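Local coordinates for protein PnpC (Pseudomonas putida, PDB 3N9T) that catalyses, as a hydroxyquinol 1,2-dioxygenase of the intradiol family, the ferric iron-dependent ring cleavage of hydroxyquinol, and also binds phospholipid, at residues R58-T63 with Q73-L78. Residues are numbered along the deposited sequence; the frame is centred on the assembly and turned at random.
With HGX (1-heptadecanoyl-2-tridecanoyl-3-glycerol-phosphonyl choline), chain B.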
ATOM      1  N   ARG A  58       8.041  -2.557  -6.233  1.00 15.38           N
ATOM      2  CA  ARG A  58       8.973  -1.447  -6.645  1.00 16.54           C
ATOM      3  C   ARG A  58       8.210  -0.089  -6.536  1.00 15.92           C
ATOM      4  O   ARG A  58       8.749   0.925  -6.053  1.00 16.95           O
ATOM      5  CB  ARG A  58       9.431  -1.656  -8.114  1.00 15.64           C
ATOM      6  CG  ARG A  58      10.391  -2.856  -8.295  1.00 25.30           C
ATOM      7  CD  ARG A  58      10.904  -3.082  -9.787  1.00 31.53           C
ATOM      8  NE  ARG A  58       9.858  -2.954 -10.835  1.00 35.21           N
ATOM      9  CZ  ARG A  58       9.446  -3.977 -11.600  1.00 35.57           C
ATOM     10  NH1 ARG A  58       9.980  -5.192 -11.424  1.00 39.29           N
ATOM     11  NH2 ARG A  58       8.546  -3.812 -12.537  1.00 27.64           N
ATOM     12  N   PHE A  59       6.963  -0.060  -7.035  1.00 15.77           N
ATOM     13  CA  PHE A  59       6.155   1.153  -6.960  1.00 14.70           C
ATOM     14  C   PHE A  59       5.915   1.701  -5.547  1.00 14.58           C
ATOM     15  O   PHE A  59       6.057   2.912  -5.309  1.00 16.45           O
ATOM     16  CB  PHE A  59       4.806   0.960  -7.681  1.00 14.55           C
ATOM     17  CG  PHE A  59       4.033   2.246  -7.843  1.00 15.43           C
ATOM     18  CD1 PHE A  59       3.186   2.680  -6.841  1.00 17.12           C
ATOM     19  CD2 PHE A  59       4.146   3.006  -9.041  1.00 15.90           C
ATOM     20  CE1 PHE A  59       2.470   3.900  -6.983  1.00 20.72           C
ATOM     21  CE2 PHE A  59       3.460   4.209  -9.180  1.00 18.16           C
ATOM     22  CZ  PHE A  59       2.603   4.648  -8.172  1.00 17.21           C
ATOM     23  N   LEU A  60       5.481   0.840  -4.621  1.00 15.34           N
ATOM     24  CA  LEU A  60       5.257   1.239  -3.222  1.00 14.99           C
ATOM     25  C   LEU A  60       6.515   1.737  -2.599  1.00 15.53           C
ATOM     26  O   LEU A  60       6.494   2.649  -1.755  1.00 15.97           O
ATOM     27  CB  LEU A  60       4.757   0.042  -2.391  1.00 13.45           C
ATOM     28  CG  LEU A  60       3.300  -0.298  -2.746  1.00 14.62           C
ATOM     29  CD1 LEU A  60       2.819  -1.622  -2.070  1.00 15.11           C
ATOM     30  CD2 LEU A  60       2.399   0.803  -2.423  1.00 15.97           C
ATOM     31  N   THR A  61       7.615   1.066  -2.943  1.00 16.89           N
ATOM     32  CA  THR A  61       8.879   1.394  -2.319  1.00 18.63           C
ATOM     33  C   THR A  61       9.245   2.836  -2.767  1.00 18.74           C
ATOM     34  O   THR A  61       9.555   3.717  -1.936  1.00 20.28           O
ATOM     35  CB  THR A  61       9.960   0.337  -2.657  1.00 18.19           C
ATOM     36  OG1 THR A  61       9.550  -0.959  -2.161  1.00 19.84           O
ATOM     37  CG2 THR A  61      11.321   0.634  -1.926  1.00 20.56           C
ATOM     38  N   ALA A  62       9.228   3.033  -4.078  1.00 19.73           N
ATOM     39  CA  ALA A  62       9.535   4.300  -4.720  1.00 18.21           C
ATOM     40  C   ALA A  62       8.593   5.365  -4.196  1.00 18.75           C
ATOM     41  O   ALA A  62       9.045   6.425  -3.915  1.00 20.35           O
ATOM     42  CB  ALA A  62       9.460   4.163  -6.275  1.00 20.30           C
ATOM     43  N   THR A  63       7.316   5.066  -3.949  1.00 17.56           N
ATOM     44  CA  THR A  63       6.393   6.062  -3.405  1.00 18.09           C
ATOM     45  C   THR A  63       6.814   6.494  -1.986  1.00 19.40           C
ATOM     46  O   THR A  63       6.904   7.693  -1.675  1.00 19.35           O
ATOM     47  CB  THR A  63       4.934   5.519  -3.388  1.00 18.17           C
ATOM     48  OG1 THR A  63       4.564   5.269  -4.743  1.00 16.51           O
ATOM     49  CG2 THR A  63       3.956   6.554  -2.691  1.00 15.23           C
ATOM     50  N   GLN A  73       4.614  14.646   0.033  1.00 24.25           N
ATOM     51  CA  GLN A  73       4.110  13.422   0.609  1.00 22.47           C
ATOM     52  C   GLN A  73       3.488  12.634  -0.550  1.00 20.32           C
ATOM     53  O   GLN A  73       2.328  12.850  -0.907  1.00 18.81           O
ATOM     54  CB  GLN A  73       3.089  13.769   1.698  1.00 22.92           C
ATOM     55  CG  GLN A  73       3.311  13.068   3.040  1.00 22.63           C
ATOM     56  CD  GLN A  73       3.408  11.565   2.891  1.00 25.88           C
ATOM     57  OE1 GLN A  73       4.026  10.875   3.741  1.00 23.82           O
ATOM     58  NE2 GLN A  73       2.826  11.036   1.804  1.00 13.23           N
ATOM     59  N   GLU A  74       4.259  11.717  -1.125  1.00 17.95           N
ATOM     60  CA  GLU A  74       3.815  11.006  -2.328  1.00 17.70           C
ATOM     61  C   GLU A  74       2.719   9.997  -1.947  1.00 16.82           C
ATOM     62  O   GLU A  74       1.862   9.663  -2.778  1.00 15.27           O
ATOM     63  CB  GLU A  74       4.983  10.276  -3.021  1.00 15.93           C
ATOM     64  CG  GLU A  74       4.632   9.772  -4.485  1.00 18.97           C
ATOM     65  CD  GLU A  74       4.580  10.878  -5.556  1.00 19.33           C
ATOM     66  OE1 GLU A  74       4.602  12.056  -5.164  1.00 22.69           O
ATOM     67  OE2 GLU A  74       4.516  10.589  -6.778  1.00 13.98           O
ATOM     68  N   PHE A  75       2.780   9.448  -0.727  1.00 16.33           N
ATOM     69  CA  PHE A  75       1.681   8.521  -0.316  1.00 16.80           C
ATOM     70  C   PHE A  75       0.325   9.237  -0.244  1.00 14.64           C
ATOM     71  O   PHE A  75      -0.702   8.654  -0.607  1.00 13.59           O
ATOM     72  CB  PHE A  75       1.940   7.683   0.969  1.00 15.96           C
ATOM     73  CG  PHE A  75       2.496   6.306   0.642  1.00 17.71           C
ATOM     74  CD1 PHE A  75       3.821   6.009   0.916  1.00 13.70           C
ATOM     75  CD2 PHE A  75       1.700   5.333  -0.054  1.00 11.74           C
ATOM     76  CE1 PHE A  75       4.402   4.788   0.501  1.00 14.77           C
ATOM     77  CE2 PHE A  75       2.252   4.098  -0.425  1.00 17.43           C
ATOM     78  CZ  PHE A  75       3.604   3.809  -0.163  1.00 12.79           C
ATOM     79  N   ILE A  76       0.315  10.471   0.284  1.00 14.13           N
ATOM     80  CA  ILE A  76      -0.915  11.264   0.314  1.00 13.16           C
ATOM     81  C   ILE A  76      -1.356  11.541  -1.122  1.00 14.34           C
ATOM     82  O   ILE A  76      -2.525  11.382  -1.470  1.00 13.02           O
ATOM     83  CB  ILE A  76      -0.722  12.558   1.095  1.00 15.38           C
ATOM     84  CG1 ILE A  76      -0.450  12.219   2.574  1.00 14.49           C
ATOM     85  CG2 ILE A  76      -1.963  13.512   0.921  1.00 12.45           C
ATOM     86  CD1 ILE A  76      -0.438  13.450   3.543  1.00 22.94           C
ATOM     87  N   LEU A  77      -0.415  11.937  -1.968  1.00 14.02           N
ATOM     88  CA  LEU A  77      -0.756  12.160  -3.368  1.00 16.20           C
ATOM     89  C   LEU A  77      -1.317  10.911  -4.016  1.00 14.72           C
ATOM     90  O   LEU A  77      -2.228  11.008  -4.825  1.00 15.97           O
ATOM     91  CB  LEU A  77       0.494  12.667  -4.135  1.00 15.04           C
ATOM     92  CG  LEU A  77       0.201  13.229  -5.502  1.00 16.25           C
ATOM     93  CD1 LEU A  77      -0.795  14.403  -5.401  1.00 17.11           C
ATOM     94  CD2 LEU A  77       1.571  13.823  -5.948  1.00 19.67           C
ATOM     95  N   LEU A  78      -0.774   9.729  -3.685  1.00 13.62           N
ATOM     96  CA  LEU A  78      -1.345   8.456  -4.203  1.00 10.61           C
ATOM     97  C   LEU A  78      -2.748   8.217  -3.680  1.00 10.79           C
ATOM     98  O   LEU A  78      -3.662   7.868  -4.475  1.00 10.91           O
ATOM     99  CB  LEU A  78      -0.419   7.263  -3.813  1.00 11.26           C
ATOM    100  CG  LEU A  78      -0.760   5.864  -4.320  1.00 11.80           C
ATOM    101  CD1 LEU A  78      -0.822   5.829  -5.890  1.00 10.85           C
ATOM    102  CD2 LEU A  78       0.260   4.843  -3.760  1.00  8.82           C
TER
HETATM  103  O11 HGX B 300       1.194  -3.471 -15.805  1.00 37.44           O
HETATM  104  C11 HGX B 300       2.009  -3.249 -14.964  1.00 37.44           C
HETATM  105  C12 HGX B 300       1.919  -3.999 -13.676  1.00 33.82           C
HETATM  106  C13 HGX B 300       1.084  -3.226 -12.685  1.00 27.66           C
HETATM  107  C14 HGX B 300       1.270  -3.970 -11.390  1.00 23.76           C
HETATM  108  C15 HGX B 300       0.465  -3.365 -10.310  1.00 19.48           C
HETATM  109  C16 HGX B 300       0.482  -4.295  -9.138  1.00 24.15           C
HETATM  110  C17 HGX B 300       0.006  -3.539  -7.924  1.00 24.46           C
HETATM  111  C18 HGX B 300      -0.397  -4.567  -6.886  1.00 25.15           C
HETATM  112  C19 HGX B 300      -0.037  -4.099  -5.493  1.00 24.28           C
HETATM  113  C20 HGX B 300       0.329  -5.353  -4.695  1.00 31.37           C
HETATM  114  C21 HGX B 300       1.813  -5.716  -4.808  1.00 25.93           C
HETATM  115  C22 HGX B 300       2.515  -6.072  -3.494  1.00 27.22           C
HETATM  116  C23 HGX B 300       1.672  -5.885  -2.229  1.00 26.00           C
HETATM  117  O3  HGX B 300       3.039  -2.280 -15.236  1.00 44.65           O
HETATM  118  C3  HGX B 300       2.995  -1.453 -16.395  1.00 48.75           C
HETATM  119  C2  HGX B 300       2.721   0.009 -16.073  1.00 52.55           C
HETATM  120  C1  HGX B 300       2.997   0.789 -17.327  1.00 57.19           C
HETATM  121  O3P HGX B 300       1.931   0.496 -18.215  1.00 66.09           O
HETATM  122  O2  HGX B 300       3.592   0.548 -15.083  1.00 51.59           O
HETATM  123  C31 HGX B 300       2.920   1.145 -13.921  1.00 45.27           C
HETATM  124  O31 HGX B 300       3.024   2.325 -13.693  1.00 51.90           O
HETATM  125  C32 HGX B 300       2.142   0.424 -12.892  1.00 40.30           C
HETATM  126  C33 HGX B 300       1.854   1.507 -11.846  1.00 34.41           C
HETATM  127  C34 HGX B 300       1.677   0.828 -10.514  1.00 31.09           C
HETATM  128  C35 HGX B 300       0.465   1.295  -9.748  1.00 28.26           C
HETATM  129  C36 HGX B 300       0.499   0.616  -8.426  1.00 27.59           C
HETATM  130  C37 HGX B 300      -0.311   1.470  -7.471  1.00 28.16           C
HETATM  131  C38 HGX B 300      -0.460   0.636  -6.232  1.00 29.72           C
HETATM  132  C39 HGX B 300      -0.711   1.514  -5.023  1.00 32.60           C
HETATM  133  C40 HGX B 300      -1.895   1.040  -4.196  1.00 35.10           C
HETATM  134  C42 HGX B 300      -1.517   0.043  -3.098  1.00 41.26           C
HETATM  135  C43 HGX B 300      -1.770   0.560  -1.669  1.00 40.66           C
HETATM  136  C44 HGX B 300      -2.882   1.607  -1.552  1.00 39.72           C
HETATM  137  C45 HGX B 300      -2.332   2.863  -0.881  1.00 37.53           C
HETATM  138  C46 HGX B 300      -3.051   4.165  -1.287  1.00 37.58           C
HETATM  139  C47 HGX B 300      -3.540   4.903  -0.046  1.00 38.11           C
HETATM  140  C48 HGX B 300      -2.320   5.622   0.493  1.00 39.23           C
HETATM  141  O1  HGX B 300       3.517   1.073 -20.066  1.00 71.20           O
HETATM  142  P1  HGX B 300       2.304   0.195 -19.744  1.00 71.30           P
HETATM  143  O4  HGX B 300       2.402  -1.316 -19.853  1.00 69.58           O
HETATM  144  O5  HGX B 300       1.004   0.753 -20.563  1.00 75.13           O
HETATM  145  C4  HGX B 300       0.986   0.738 -22.007  1.00 79.85           C
HETATM  146  C5  HGX B 300       0.947   2.149 -22.614  1.00 83.90           C
HETATM  147  N1  HGX B 300       2.246   2.776 -23.003  1.00 86.63           N
HETATM  148  C6  HGX B 300       1.999   3.655 -24.165  1.00 86.88           C
HETATM  149  C7  HGX B 300       3.310   1.808 -23.372  1.00 86.77           C
HETATM  150  C8  HGX B 300       2.714   3.630 -21.893  1.00 86.85           C
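With OG1 of Thr-63 anti to its carbonyl carbon (chi1 -62°), CG2 lies anti to the backbone N, which places it over the Phe-75 ring; CG of Phe-59 and of Leu-78 likewise lies anti to N. The Thr-63 methyl CG2 sits almost squarely over the Phe-75 ring as a CH-pi contact, 3.4 Å from the centroid and 3° off the normal. Leu-60 meets the same ring in its plane, CD2 lying 3.9 Å from Phe-75 CE2. Tip to tip, Phe-59 CE1 touches Leu-78 CD1 at 4.0 Å, while one face of the Phe-59 ring lies against the phospholipid acyl chain, with HGX C34 3.6 Å from Phe-59 CD2. Leu-78 CD2 packs on that chain further along, 3.7 Å from HGX C39. An alanine at Phe-75 would probably deprive the Thr-63 methyl and Leu-60 CD2 of their aromatic partner. Thr-63 OG1 donates a hydrogen bond to Phe-59 O at 2.8 Å from above the carbonyl plane, alongside the helical N-H of Thr-63. Glu-74 turns its carboxylate away, to a salt bridge with Arg-72 and a hydrogen bond from Val-202 N. With the hydroxyl paired inside its own helix, no hydrogen bond crosses between helices 50-65 and 74-81, and their side-chain contacts are mainly apolar, matching the acyl chain they line.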